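PDB 3S9X: ASCH domain, which is of unknown function but, as a member of the PUA-like ASCH family, may bind RNA or another nucleic acid. Local coordinates for residues 93-98 with 150-155; 56-61 with 108-113; 31-36 with 76-81. One frame throughout, in Å; residues are numbered along the deposited sequence. Where two conformers were deposited one is given.

Contact 1: 93-98 with 150-155; sequences IEITSV and VLEHFK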
ATOM      1  N   ILE A  93       5.031  -0.430   7.650  1.00  7.04           N
ATOM      2  CA  ILE A  93       4.951  -1.684   6.973  1.00  7.69           C
ATOM      3  C   ILE A  93       6.168  -1.946   6.129  1.00  7.54           C
ATOM      4  O   ILE A  93       6.809  -0.984   5.670  1.00  8.57           O
ATOM      5  CB  ILE A  93       3.678  -1.846   6.173  1.00  7.41           C
ATOM      6  CG1 ILE A  93       3.561  -0.811   5.048  1.00  8.36           C
ATOM      7  CG2 ILE A  93       2.425  -1.883   7.051  1.00  8.23           C
ATOM      8  CD1 ILE A  93       2.405  -0.921   4.090  1.00 10.12           C
ATOM      9  N   GLU A  94       6.497  -3.239   5.928  1.00  7.65           N
ATOM     10  CA  GLU A  94       7.625  -3.672   5.091  1.00  8.15           C
ATOM     11  C   GLU A  94       6.997  -4.580   4.024  1.00  7.98           C
ATOM     12  O   GLU A  94       6.254  -5.536   4.322  1.00  9.12           O
ATOM     13  CB  GLU A  94       8.649  -4.508   5.892  1.00  8.74           C
ATOM     14  CG  GLU A  94       9.839  -4.906   5.047  1.00  8.98           C
ATOM     15  CD  GLU A  94      10.910  -5.557   5.846  1.00 12.60           C
ATOM     16  OE1 GLU A  94      11.126  -5.226   7.027  1.00 13.86           O
ATOM     17  OE2 GLU A  94      11.664  -6.347   5.208  1.00 17.98           O
ATOM     18  N   ILE A  95       7.261  -4.257   2.766  1.00  8.07           N
ATOM     19  CA  ILE A  95       6.815  -5.072   1.651  0.50  8.31           C
ATOM     20  C   ILE A  95       7.501  -6.445   1.678  1.00  9.42           C
ATOM     21  O   ILE A  95       8.723  -6.499   1.725  1.00  9.63           O
ATOM     22  CB  ILE A  95       7.046  -4.349   0.318  0.50  8.60           C
ATOM     23  CG1 ILE A  95       6.180  -3.075   0.270  0.50  9.95           C
ATOM     24  CG2 ILE A  95       6.770  -5.340  -0.887  0.50  7.26           C
ATOM     25  CD1 ILE A  95       6.144  -2.275  -1.053  0.50 11.57           C
ATOM     26  N   THR A  96       6.707  -7.515   1.539  1.00  9.65           N
ATOM     27  CA  THR A  96       7.213  -8.867   1.601  1.00 11.01           C
ATOM     28  C   THR A  96       7.115  -9.624   0.257  1.00 10.13           C
ATOM     29  O   THR A  96       7.905 -10.520   0.036  1.00 11.24           O
ATOM     30  CB  THR A  96       6.517  -9.704   2.717  1.00 12.23           C
ATOM     31  OG1 THR A  96       5.153  -9.679   2.401  1.00 13.02           O
ATOM     32  CG2 THR A  96       6.783  -9.096   4.130  1.00 13.44           C
ATOM     33  N   SER A  97       6.269  -9.178  -0.667  1.00 10.49           N
ATOM     34  CA  SER A  97       6.168  -9.773  -1.988  1.00 11.07           C
ATOM     35  C   SER A  97       5.478  -8.861  -2.946  1.00 10.37           C
ATOM     36  O   SER A  97       4.669  -8.025  -2.539  1.00 10.48           O
ATOM     37  CB  SER A  97       5.440 -11.114  -1.959  1.00 11.97           C
ATOM     38  OG  SER A  97       4.087 -11.003  -1.692  1.00 15.40           O
ATOM     39  N   VAL A  98       5.789  -9.010  -4.217  1.00 10.85           N
ATOM     40  CA  VAL A  98       5.217  -8.227  -5.336  1.00 10.88           C
ATOM     41  C   VAL A  98       4.963  -9.186  -6.500  1.00 10.88           C
ATOM     42  O   VAL A  98       5.795 -10.049  -6.810  1.00 12.50           O
ATOM     43  CB  VAL A  98       6.143  -7.100  -5.757  1.00 11.94           C
ATOM     44  CG1 VAL A  98       5.558  -6.312  -6.933  1.00 13.18           C
ATOM     45  CG2 VAL A  98       6.426  -6.166  -4.636  1.00 12.79           C
ATOM     46  N   VAL A 150      -0.763  -4.787 -10.004  1.00 10.55           N
ATOM     47  CA  VAL A 150       0.371  -5.140  -9.189  1.00 10.31           C
ATOM     48  C   VAL A 150      -0.104  -5.391  -7.773  1.00  9.85           C
ATOM     49  O   VAL A 150      -0.737  -4.516  -7.155  1.00 10.37           O
ATOM     50  CB  VAL A 150       1.506  -4.077  -9.243  1.00 11.18           C
ATOM     51  CG1 VAL A 150       2.641  -4.369  -8.242  1.00 13.16           C
ATOM     52  CG2 VAL A 150       2.036  -3.910 -10.687  1.00 12.69           C
ATOM     53  N   LEU A 151       0.176  -6.597  -7.292  1.00  9.27           N
ATOM     54  CA  LEU A 151      -0.233  -7.058  -5.938  1.00  9.62           C
ATOM     55  C   LEU A 151       0.959  -6.903  -5.030  1.00  9.90           C
ATOM     56  O   LEU A 151       2.075  -7.378  -5.352  1.00 11.70           O
ATOM     57  CB  LEU A 151      -0.601  -8.515  -5.986  1.00  9.37           C
ATOM     58  CG  LEU A 151      -1.673  -8.921  -7.053  1.00 10.90           C
ATOM     59  CD1 LEU A 151      -2.049 -10.394  -6.813  1.00 13.83           C
ATOM     60  CD2 LEU A 151      -2.934  -8.055  -7.094  1.00 12.14           C
ATOM     61  N   GLU A 152       0.746  -6.283  -3.859  1.00  9.35           N
ATOM     62  CA  GLU A 152       1.779  -6.163  -2.826  1.00  9.93           C
ATOM     63  C   GLU A 152       1.292  -6.812  -1.532  1.00  9.77           C
ATOM     64  O   GLU A 152       0.112  -6.645  -1.158  1.00 12.81           O
ATOM     65  CB  GLU A 152       2.085  -4.702  -2.526  1.00 11.83           C
ATOM     66  CG  GLU A 152       2.635  -3.968  -3.682  1.00 13.60           C
ATOM     67  CD  GLU A 152       2.673  -2.422  -3.456  1.00 13.51           C
ATOM     68  OE1 GLU A 152       3.194  -2.041  -2.413  1.00 18.39           O
ATOM     69  OE2 GLU A 152       2.267  -1.714  -4.392  1.00 20.56           O
ATOM     70  N   HIS A 153       2.132  -7.628  -0.916  1.00  9.67           N
ATOM     71  CA  HIS A 153       1.886  -8.109   0.424  1.00  8.81           C
ATOM     72  C   HIS A 153       2.874  -7.426   1.366  1.00  8.23           C
ATOM     73  O   HIS A 153       4.008  -7.089   0.954  1.00  9.45           O
ATOM     74  CB  HIS A 153       2.011  -9.604   0.513  1.00 11.11           C
ATOM     75  CG  HIS A 153       0.901 -10.358  -0.142  1.00 11.47           C
ATOM     76  ND1 HIS A 153       0.776 -10.507  -1.491  1.00 14.89           N
ATOM     77  CD2 HIS A 153      -0.117 -11.034   0.409  1.00 12.89           C
ATOM     78  CE1 HIS A 153      -0.290 -11.263  -1.740  1.00 14.96           C
ATOM     79  NE2 HIS A 153      -0.879 -11.547  -0.614  1.00 16.75           N
ATOM     80  N   PHE A 154       2.506  -7.252   2.621  1.00  8.38           N
ATOM     81  CA  PHE A 154       3.331  -6.526   3.554  1.00  8.04           C
ATOM     82  C   PHE A 154       3.011  -6.972   5.015  1.00  7.82           C
ATOM     83  O   PHE A 154       1.994  -7.618   5.253  1.00  9.67           O
ATOM     84  CB  PHE A 154       3.222  -5.002   3.358  1.00  8.60           C
ATOM     85  CG  PHE A 154       1.810  -4.506   3.377  1.00  8.94           C
ATOM     86  CD1 PHE A 154       1.051  -4.446   4.522  1.00  9.36           C
ATOM     87  CD2 PHE A 154       1.200  -4.121   2.174  1.00  8.64           C
ATOM     88  CE1 PHE A 154      -0.268  -3.925   4.472  1.00  8.84           C
ATOM     89  CE2 PHE A 154      -0.090  -3.655   2.133  1.00  9.95           C
ATOM     90  CZ  PHE A 154      -0.811  -3.532   3.308  1.00 10.60           C
ATOM     91  N   LYS A 155       3.894  -6.533   5.904  1.00  8.27           N
ATOM     92  CA  LYS A 155       3.778  -6.839   7.312  1.00  9.01           C
ATOM     93  C   LYS A 155       4.081  -5.607   8.122  1.00  8.35           C
ATOM     94  O   LYS A 155       4.934  -4.815   7.734  1.00  8.52           O
ATOM     95  CB  LYS A 155       4.685  -7.975   7.711  1.00 10.15           C
ATOM     96  CG  LYS A 155       6.146  -7.671   7.638  1.00 11.56           C
ATOM     97  CD  LYS A 155       7.104  -8.810   7.968  1.00 16.12           C
ATOM     98  CE  LYS A 155       8.561  -8.448   7.830  1.00 18.19           C
ATOM     99  NZ  LYS A 155       9.461  -9.623   8.101  1.00 26.96           N
TER
HETATM  100  O   HOH W   1      11.668  -7.429   8.689  1.00 34.75           O
HETATM  101  O   HOH W   2       2.327 -10.000  -3.797  1.00 18.86           O
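Phe154 carries its CG between its backbone N and carbonyl carbon (chi1 53°), and Ile93 holds CG1 in the same crowded position (chi1 63°). The two side chains cross obliquely. Ile93 CD1 sits over the centre of the Phe154 ring, 3.7 Å from the centroid, in a CH-pi contact with one face. Further along, Val98 CG1 meets Val150 CG1 at 3.7 Å.

The backbones pair as antiparallel strands with a classic beta bulge. Thr96 and Ser97 both face His153. The carbonyl of His153 takes a nearly straight bond from Thr96 N, with His153 O 2.8 Å away, and a weak one from Ser97 N. Beyond the bulge, His153 N donates to Ser97 O. On the other side of it, Glu94 and Lys155 exchange two backbone bonds.

The face with Glu94, Ser97, His153 and Lys155 is more polar. Glu94 and Lys155 lie side by side, but Glu94 OE1 and Lys155 NZ stay 4.8 Å apart and share a water. Glu94 OE1 also bonds to Tyr29. A second water links Ser97 OG, Leu151 O and His153 ND1.

Both segments lie on interior strands of the mixed sheet. Strand 79-83 flanks 93-98, and strand 58-62 flanks 150-155. Ile51 of helix 41-52 covers Ile93 and Phe154, while the His153 ring meets Phe110 of helix 108-114.

Contact 2: 56-61 with 108-113; sequences KRASCS and EDFAAS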
ATOM      1  N   LYS A  56      -5.334  -6.042   7.416  1.00  9.84           N
ATOM      2  CA  LYS A  56      -5.043  -5.677   6.035  1.00  7.97           C
ATOM      3  C   LYS A  56      -3.556  -5.902   5.873  1.00  8.00           C
ATOM      4  O   LYS A  56      -2.749  -5.276   6.544  1.00  8.82           O
ATOM      5  CB  LYS A  56      -5.445  -4.245   5.704  1.00  8.13           C
ATOM      6  CG  LYS A  56      -4.948  -3.784   4.317  1.00  8.98           C
ATOM      7  CD  LYS A  56      -5.590  -2.524   3.829  1.00  8.67           C
ATOM      8  CE  LYS A  56      -5.387  -2.309   2.345  1.00 11.22           C
ATOM      9  NZ  LYS A  56      -6.337  -3.226   1.626  1.00 13.16           N
ATOM     10  N   ARG A  57      -3.233  -6.852   4.973  1.00  8.48           N
ATOM     11  CA  ARG A  57      -1.846  -7.322   4.790  1.00  8.14           C
ATOM     12  C   ARG A  57      -1.444  -7.294   3.322  1.00  7.49           C
ATOM     13  O   ARG A  57      -0.404  -7.850   2.938  1.00  8.86           O
ATOM     14  CB  ARG A  57      -1.726  -8.756   5.363  1.00 10.29           C
ATOM     15  CG  ARG A  57      -2.097  -8.875   6.831  1.00 12.88           C
ATOM     16  CD  ARG A  57      -1.924 -10.315   7.300  1.00 14.63           C
ATOM     17  NE  ARG A  57      -2.811 -11.246   6.568  1.00 14.66           N
ATOM     18  CZ  ARG A  57      -4.121 -11.407   6.753  1.00 16.37           C
ATOM     19  NH1 ARG A  57      -4.776 -12.263   5.954  1.00 20.53           N
ATOM     20  NH2 ARG A  57      -4.773 -10.753   7.741  1.00 17.22           N
ATOM     21  N   ALA A  58      -2.245  -6.621   2.479  1.00  8.14           N
ATOM     22  CA  ALA A  58      -1.987  -6.593   1.030  1.00  9.08           C
ATOM     23  C   ALA A  58      -2.718  -5.390   0.478  1.00  8.64           C
ATOM     24  O   ALA A  58      -3.651  -4.827   1.084  1.00  9.37           O
ATOM     25  CB  ALA A  58      -2.449  -7.875   0.364  1.00 10.71           C
ATOM     26  N   SER A  59      -2.291  -4.988  -0.698  1.00  8.63           N
ATOM     27  CA  SER A  59      -2.898  -3.930  -1.485  1.00  8.38           C
ATOM     28  C   SER A  59      -2.609  -4.144  -2.939  1.00  8.56           C
ATOM     29  O   SER A  59      -1.775  -4.971  -3.270  1.00  8.94           O
ATOM     30  CB  SER A  59      -2.392  -2.598  -1.024  1.00 10.91           C
ATOM     31  OG  SER A  59      -1.045  -2.365  -1.344  1.00 15.68           O
ATOM     32  N   CYS A  60      -3.279  -3.392  -3.821  1.00  9.64           N
ATOM     33  CA  CYS A  60      -3.003  -3.511  -5.223  1.00  9.93           C
ATOM     34  C   CYS A  60      -3.172  -2.136  -5.922  1.00 10.71           C
ATOM     35  O   CYS A  60      -3.671  -1.151  -5.347  1.00 12.04           O
ATOM     36  CB  CYS A  60      -3.945  -4.527  -5.870  1.00 10.59           C
ATOM     37  SG  CYS A  60      -5.658  -4.111  -5.941  1.00 12.03           S
ATOM     38  N   SER A  61      -2.658  -2.091  -7.147  1.00 10.46           N
ATOM     39  CA  SER A  61      -2.718  -0.917  -7.983  1.00 10.91           C
ATOM     40  C   SER A  61      -2.681  -1.326  -9.459  1.00  9.94           C
ATOM     41  O   SER A  61      -2.276  -2.422  -9.793  1.00 10.54           O
ATOM     42  CB  SER A  61      -1.533  -0.034  -7.667  1.00 11.28           C
ATOM     43  OG  SER A  61      -0.270  -0.618  -7.888  1.00 12.91           O
ATOM     44  N   GLU A 108     -10.429 -14.975  -3.983  1.00 12.46           N
ATOM     45  CA  GLU A 108     -11.047 -14.743  -2.682  1.00 12.41           C
ATOM     46  C   GLU A 108      -9.981 -14.564  -1.617  1.00 11.98           C
ATOM     47  O   GLU A 108     -10.118 -13.739  -0.733  1.00 11.36           O
ATOM     48  CB  GLU A 108     -11.994 -15.910  -2.365  1.00 15.49           C
ATOM     49  CG  GLU A 108     -13.266 -15.971  -3.234  1.00 17.62           C
ATOM     50  CD  GLU A 108     -14.242 -16.936  -2.661  1.00 26.48           C
ATOM     51  OE1 GLU A 108     -13.791 -18.052  -2.431  1.00 34.26           O
ATOM     52  OE2 GLU A 108     -15.374 -16.530  -2.332  1.00 35.71           O
ATOM     53  N   ASP A 109      -8.921 -15.367  -1.673  1.00 11.77           N
ATOM     54  CA  ASP A 109      -7.900 -15.258  -0.668  1.00 13.14           C
ATOM     55  C   ASP A 109      -7.194 -13.886  -0.713  1.00 11.95           C
ATOM     56  O   ASP A 109      -6.841 -13.321   0.302  1.00 11.96           O
ATOM     57  CB  ASP A 109      -6.838 -16.358  -0.815  1.00 14.82           C
ATOM     58  CG  ASP A 109      -7.332 -17.723  -0.324  1.00 17.88           C
ATOM     59  OD1 ASP A 109      -8.456 -17.828   0.279  1.00 18.97           O
ATOM     60  OD2 ASP A 109      -6.629 -18.703  -0.594  1.00 25.69           O
ATOM     61  N   PHE A 110      -6.941 -13.329  -1.904  1.00 10.27           N
ATOM     62  CA  PHE A 110      -6.321 -12.023  -1.980  1.00 10.60           C
ATOM     63  C   PHE A 110      -7.231 -10.931  -1.415  1.00 10.36           C
ATOM     64  O   PHE A 110      -6.834 -10.074  -0.667  1.00 10.57           O
ATOM     65  CB  PHE A 110      -5.874 -11.692  -3.411  1.00 10.30           C
ATOM     66  CG  PHE A 110      -5.101 -10.416  -3.453  1.00 12.16           C
ATOM     67  CD1 PHE A 110      -3.727 -10.415  -3.089  1.00 12.48           C
ATOM     68  CD2 PHE A 110      -5.677  -9.222  -3.823  1.00 10.32           C
ATOM     69  CE1 PHE A 110      -3.052  -9.254  -3.053  1.00 12.77           C
ATOM     70  CE2 PHE A 110      -4.972  -8.069  -3.742  1.00 11.10           C
ATOM     71  CZ  PHE A 110      -3.632  -8.079  -3.402  1.00 11.55           C
ATOM     72  N   ALA A 111      -8.521 -10.987  -1.773  1.00 10.30           N
ATOM     73  CA  ALA A 111      -9.502 -10.060  -1.258  1.00 10.44           C
ATOM     74  C   ALA A 111      -9.491 -10.146   0.284  1.00 10.36           C
ATOM     75  O   ALA A 111      -9.532  -9.114   0.959  1.00  9.86           O
ATOM     76  CB  ALA A 111     -10.862 -10.357  -1.780  1.00 11.44           C
ATOM     77  N   ALA A 112      -9.433 -11.365   0.827  1.00 10.45           N
ATOM     78  CA  ALA A 112      -9.412 -11.496   2.305  1.00 11.89           C
ATOM     79  C   ALA A 112      -8.150 -10.889   2.927  1.00 10.86           C
ATOM     80  O   ALA A 112      -8.190 -10.268   3.951  1.00 10.94           O
ATOM     81  CB  ALA A 112      -9.624 -12.999   2.729  1.00 13.76           C
ATOM     82  N   SER A 113      -6.982 -11.047   2.257  1.00  9.55           N
ATOM     83  CA  SER A 113      -5.715 -10.450   2.688  1.00 10.44           C
ATOM     84  C   SER A 113      -5.784  -8.953   2.668  1.00  9.42           C
ATOM     85  O   SER A 113      -5.169  -8.265   3.509  1.00  9.71           O
ATOM     86  CB  SER A 113      -4.553 -10.904   1.800  1.00 11.25           C
ATOM     87  OG  SER A 113      -4.373 -12.272   2.040  1.00 14.54           O
TER
HETATM   88  O   HOH W   3      -1.752 -12.311   3.755  1.00 13.95           O
HETATM   89  O   HOH W   4      -7.622 -10.273   6.693  1.00 14.32           O
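Phe110 reaches from the helix to strand 58-61 and makes the tightly packed part of this contact. Its CG stands anti to the backbone N (chi1 -174°), and the ring extends from there to the strand. CE1 lies 3.7 Å from Ala58 CB. The ring edge meets a carbonyl: Ser59 O lies near the ring plane, 3.6 Å from Phe110 CZ. Cys60 CB approaches CE2 more loosely, at 4.3 Å. Ser113, one helical turn on, adds its CB against Ala58 CB at 4.0 Å. Ala58 CB thus touches both the ring and the serine.

One direct hydrogen bond joins the two backbones. Arg57 N donates to Ser113 O over 2.8 Å, with an N-H...O angle of 170°. The donor comes in nearly along the C=O axis, just before the strand begins.

The segments belong to the PUA-like fold of the ASCH domain. Here a short helix packs on an outermost strand of the mixed sheet, with the segment axes at 109° to each other. Cys60 on the same strand also touches Trp124, His128 and Phe132 of helix 121-139. Lys56, just before the strand, is buried and turns its CB away from the helix segment; its NZ is held in salt bridges by Glu114 and Glu116.

The Arg57 side is looser and wetter. NH1 of Arg57 stays 3.9 Å from Ser113 OG. Water does the bridging instead. The chain bends at chi3, which sets the direction of NE. One water accepts from Arg57 NE and also bonds to Ser113 OG. Another donates to Ala112 O and takes a weak bond from Arg57 NH2, which also donates to Gly54 O.

Contact 3: 31-36 with 76-81; sequences SFSADY and VGHLQV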
ATOM      1  N   SER A  31      14.780   1.824   0.662  1.00  9.62           N
ATOM      2  CA  SER A  31      13.545   2.300  -0.024  1.00 10.44           C
ATOM      3  C   SER A  31      12.474   2.596   0.999  1.00  9.50           C
ATOM      4  O   SER A  31      12.133   1.771   1.803  1.00  9.32           O
ATOM      5  CB  SER A  31      13.106   1.295  -1.075  1.00 10.91           C
ATOM      6  OG  SER A  31      11.983   1.704  -1.787  1.00 12.14           O
ATOM      7  N   PHE A  32      12.029   3.842   0.978  1.00  9.50           N
ATOM      8  CA  PHE A  32      11.178   4.393   2.041  1.00  8.17           C
ATOM      9  C   PHE A  32      10.120   5.316   1.457  1.00  8.46           C
ATOM     10  O   PHE A  32      10.350   6.021   0.486  1.00 10.16           O
ATOM     11  CB  PHE A  32      12.026   5.263   3.046  1.00  9.40           C
ATOM     12  CG  PHE A  32      13.219   4.601   3.573  1.00  9.34           C
ATOM     13  CD1 PHE A  32      13.154   3.877   4.767  1.00  9.95           C
ATOM     14  CD2 PHE A  32      14.429   4.619   2.888  1.00  9.88           C
ATOM     15  CE1 PHE A  32      14.274   3.313   5.292  1.00 11.13           C
ATOM     16  CE2 PHE A  32      15.519   4.014   3.367  1.00 11.78           C
ATOM     17  CZ  PHE A  32      15.490   3.376   4.615  1.00 11.49           C
ATOM     18  N   SER A  33       8.946   5.321   2.092  1.00  7.94           N
ATOM     19  CA  SER A  33       7.916   6.314   1.771  1.00  8.38           C
ATOM     20  C   SER A  33       7.013   6.557   3.016  1.00  7.88           C
ATOM     21  O   SER A  33       7.137   5.836   4.023  1.00  7.74           O
ATOM     22  CB  SER A  33       7.051   5.786   0.660  1.00  9.72           C
ATOM     23  OG  SER A  33       6.263   4.681   1.029  1.00  9.98           O
ATOM     24  N   ALA A  34       6.155   7.562   2.893  1.00  8.10           N
ATOM     25  CA  ALA A  34       5.171   7.893   3.925  1.00  8.44           C
ATOM     26  C   ALA A  34       3.902   8.318   3.222  1.00  8.41           C
ATOM     27  O   ALA A  34       3.919   9.185   2.380  1.00 11.15           O
ATOM     28  CB  ALA A  34       5.678   9.034   4.888  1.00  9.62           C
ATOM     29  N   ASP A  35       2.789   7.648   3.500  1.00  8.47           N
ATOM     30  CA  ASP A  35       1.527   7.956   2.807  0.50  9.80           C
ATOM     31  C   ASP A  35       0.386   7.267   3.580  1.00  8.02           C
ATOM     32  O   ASP A  35       0.599   6.350   4.366  1.00  8.66           O
ATOM     33  CB  ASP A  35       1.597   7.323   1.397  0.50 10.17           C
ATOM     34  CG  ASP A  35       1.272   8.265   0.227  0.50 18.36           C
ATOM     35  OD1 ASP A  35       0.542   7.787  -0.696  0.50 26.25           O
ATOM     36  OD2 ASP A  35       1.783   9.382   0.113  0.50 20.80           O
ATOM     37  N   TYR A  36      -0.826   7.715   3.291  1.00  8.44           N
ATOM     38  CA  TYR A  36      -2.024   7.040   3.646  1.00  8.15           C
ATOM     39  C   TYR A  36      -2.473   6.135   2.522  1.00  9.30           C
ATOM     40  O   TYR A  36      -2.044   6.287   1.380  1.00  9.82           O
ATOM     41  CB  TYR A  36      -3.139   8.013   4.118  1.00  8.89           C
ATOM     42  CG  TYR A  36      -3.569   9.054   3.115  1.00  8.12           C
ATOM     43  CD1 TYR A  36      -4.441   8.727   2.071  1.00  9.41           C
ATOM     44  CD2 TYR A  36      -3.105  10.341   3.198  1.00 11.27           C
ATOM     45  CE1 TYR A  36      -4.793   9.661   1.133  1.00 11.02           C
ATOM     46  CE2 TYR A  36      -3.538  11.334   2.317  1.00 14.01           C
ATOM     47  CZ  TYR A  36      -4.399  10.967   1.286  1.00 12.55           C
ATOM     48  OH  TYR A  36      -4.809  11.925   0.375  1.00 15.54           O
ATOM     49  N   VAL A  76      10.193  -5.463  -2.752  1.00 11.66           N
ATOM     50  CA  VAL A  76      10.397  -6.192  -1.537  1.00 10.31           C
ATOM     51  C   VAL A  76      11.383  -5.462  -0.638  1.00 10.83           C
ATOM     52  O   VAL A  76      12.419  -4.989  -1.130  1.00 12.09           O
ATOM     53  CB  VAL A  76      10.761  -7.673  -1.794  1.00 11.83           C
ATOM     54  CG1 VAL A  76      11.171  -8.400  -0.559  1.00 13.10           C
ATOM     55  CG2 VAL A  76       9.585  -8.396  -2.513  1.00 14.81           C
ATOM     56  N   GLY A  77      11.050  -5.350   0.649  1.00  9.92           N
ATOM     57  CA  GLY A  77      11.917  -4.708   1.619  1.00  8.73           C
ATOM     58  C   GLY A  77      11.683  -3.201   1.783  1.00  9.91           C
ATOM     59  O   GLY A  77      12.227  -2.547   2.718  1.00 10.23           O
ATOM     60  N   HIS A  78      10.871  -2.585   0.909  1.00  9.05           N
ATOM     61  CA  HIS A  78      10.444  -1.219   1.103  1.00  8.25           C
ATOM     62  C   HIS A  78       9.752  -1.026   2.470  1.00  7.44           C
ATOM     63  O   HIS A  78       8.906  -1.841   2.824  1.00  8.97           O
ATOM     64  CB  HIS A  78       9.466  -0.853  -0.037  1.00  9.69           C
ATOM     65  CG  HIS A  78       8.957   0.545   0.050  1.00  9.26           C
ATOM     66  ND1 HIS A  78       9.628   1.628  -0.491  1.00 10.05           N
ATOM     67  CD2 HIS A  78       7.785   1.043   0.518  1.00  8.48           C
ATOM     68  CE1 HIS A  78       8.910   2.721  -0.302  1.00  8.94           C
ATOM     69  NE2 HIS A  78       7.776   2.394   0.294  1.00  9.71           N
ATOM     70  N   LEU A  79      10.016   0.110   3.103  1.00  8.05           N
ATOM     71  CA  LEU A  79       9.293   0.520   4.280  1.00  7.93           C
ATOM     72  C   LEU A  79       8.406   1.736   3.966  1.00  7.78           C
ATOM     73  O   LEU A  79       8.841   2.718   3.418  1.00  9.55           O
ATOM     74  CB  LEU A  79      10.265   0.974   5.385  1.00  7.29           C
ATOM     75  CG  LEU A  79      11.142  -0.110   5.979  1.00  9.55           C
ATOM     76  CD1 LEU A  79      12.147   0.507   6.973  1.00 10.54           C
ATOM     77  CD2 LEU A  79      10.276  -1.148   6.697  1.00 10.35           C
ATOM     78  N   GLN A  80       7.148   1.603   4.366  1.00  7.68           N
ATOM     79  CA  GLN A  80       6.191   2.694   4.271  1.00  7.41           C
ATOM     80  C   GLN A  80       5.728   3.045   5.704  1.00  7.12           C
ATOM     81  O   GLN A  80       5.193   2.177   6.427  1.00  7.97           O
ATOM     82  CB  GLN A  80       4.986   2.389   3.397  1.00  8.06           C
ATOM     83  CG  GLN A  80       3.951   3.450   3.383  1.00  7.78           C
ATOM     84  CD  GLN A  80       2.746   3.200   2.537  1.00  8.57           C
ATOM     85  OE1 GLN A  80       2.784   2.337   1.641  1.00 11.65           O
ATOM     86  NE2 GLN A  80       1.652   3.966   2.793  1.00 10.10           N
ATOM     87  N   VAL A  81       5.846   4.329   6.041  1.00  6.75           N
ATOM     88  CA  VAL A  81       5.166   4.866   7.167  1.00  8.19           C
ATOM     89  C   VAL A  81       3.719   5.046   6.728  1.00  6.71           C
ATOM     90  O   VAL A  81       3.427   5.879   5.849  1.00  8.28           O
ATOM     91  CB  VAL A  81       5.773   6.192   7.720  1.00  8.74           C
ATOM     92  CG1 VAL A  81       4.941   6.665   8.894  1.00 10.55           C
ATOM     93  CG2 VAL A  81       7.276   6.010   8.018  1.00 10.59           C
TER
HETATM   94  O   HOH W   5      14.699  -1.405   1.215  1.00 17.52           O
HETATM   95  O   HOH W   6      13.552  -0.351   2.778  1.00 29.66           O
HETATM   96  O   HOH W   7      -0.301   4.197   0.521  1.00 15.76           O
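His78 uses both ring nitrogens on two serines of segment 31-36, one just before the strand, one in it. ND1 is bonded to Ser31 OG at 2.7 Å, and NE2 to Ser33 OG at 2.8 Å. Either partner could be the donor in each. With His78 CG anti to the backbone N (chi1 -180°), the ring lies across the backbone between the two serines, with CE1 3.4 Å from Phe32 C. Both hydroxyls meet it at the edge, and this pair of bonds should fix its rotation.

The backbones pair in parallel. Ser31 O accepts from Leu79 N and also from a water that reaches Gly77 O. Leu79 O takes Ser33 N, Ser33 O takes Val81 N, and Val81 O takes Asp35 N. Gln80 NE2 donates to Asp35 O at 3.0 Å, from well above the carbonyl plane. The same NE2 gives to a water held by Tyr36 O.

On the face carrying Phe32, Ala34, Leu79 and Val81, Phe32 and Leu79 lie side by side, with Phe32 CE1 3.9 Å from Leu79 CD1. Helix 8-19 covers this face through Leu14, Tyr17 and Ser10. Strand 32-35 is outermost in the sheet, and 79-83 separates it from strand 89-102.

How the contacts relate
All three contacts reach one mixed sheet, ordered 32-35, 79-83, 89-102, 148-158, 58-62. Contact 1 pairs 89-102 with 148-158, between the strands of the other two contacts. Its centre lies about 10 Å from the centres of both other contacts. Toward contact 3, probable backbone bonds run from Gly77 N to Ile95 O (2.8 Å) and from Ile93 N to Gln80 O (2.9 Å). Toward contact 2, Val150 N reaches Ser61 O at 2.8 Å and Glu152 N reaches Ser59 O at 2.9 Å. Contacts 2 and 3 do not touch. Their centres are about 18 Å apart, on opposite sides of the chain's centre. Only contact 2 has a helix as one of its segments.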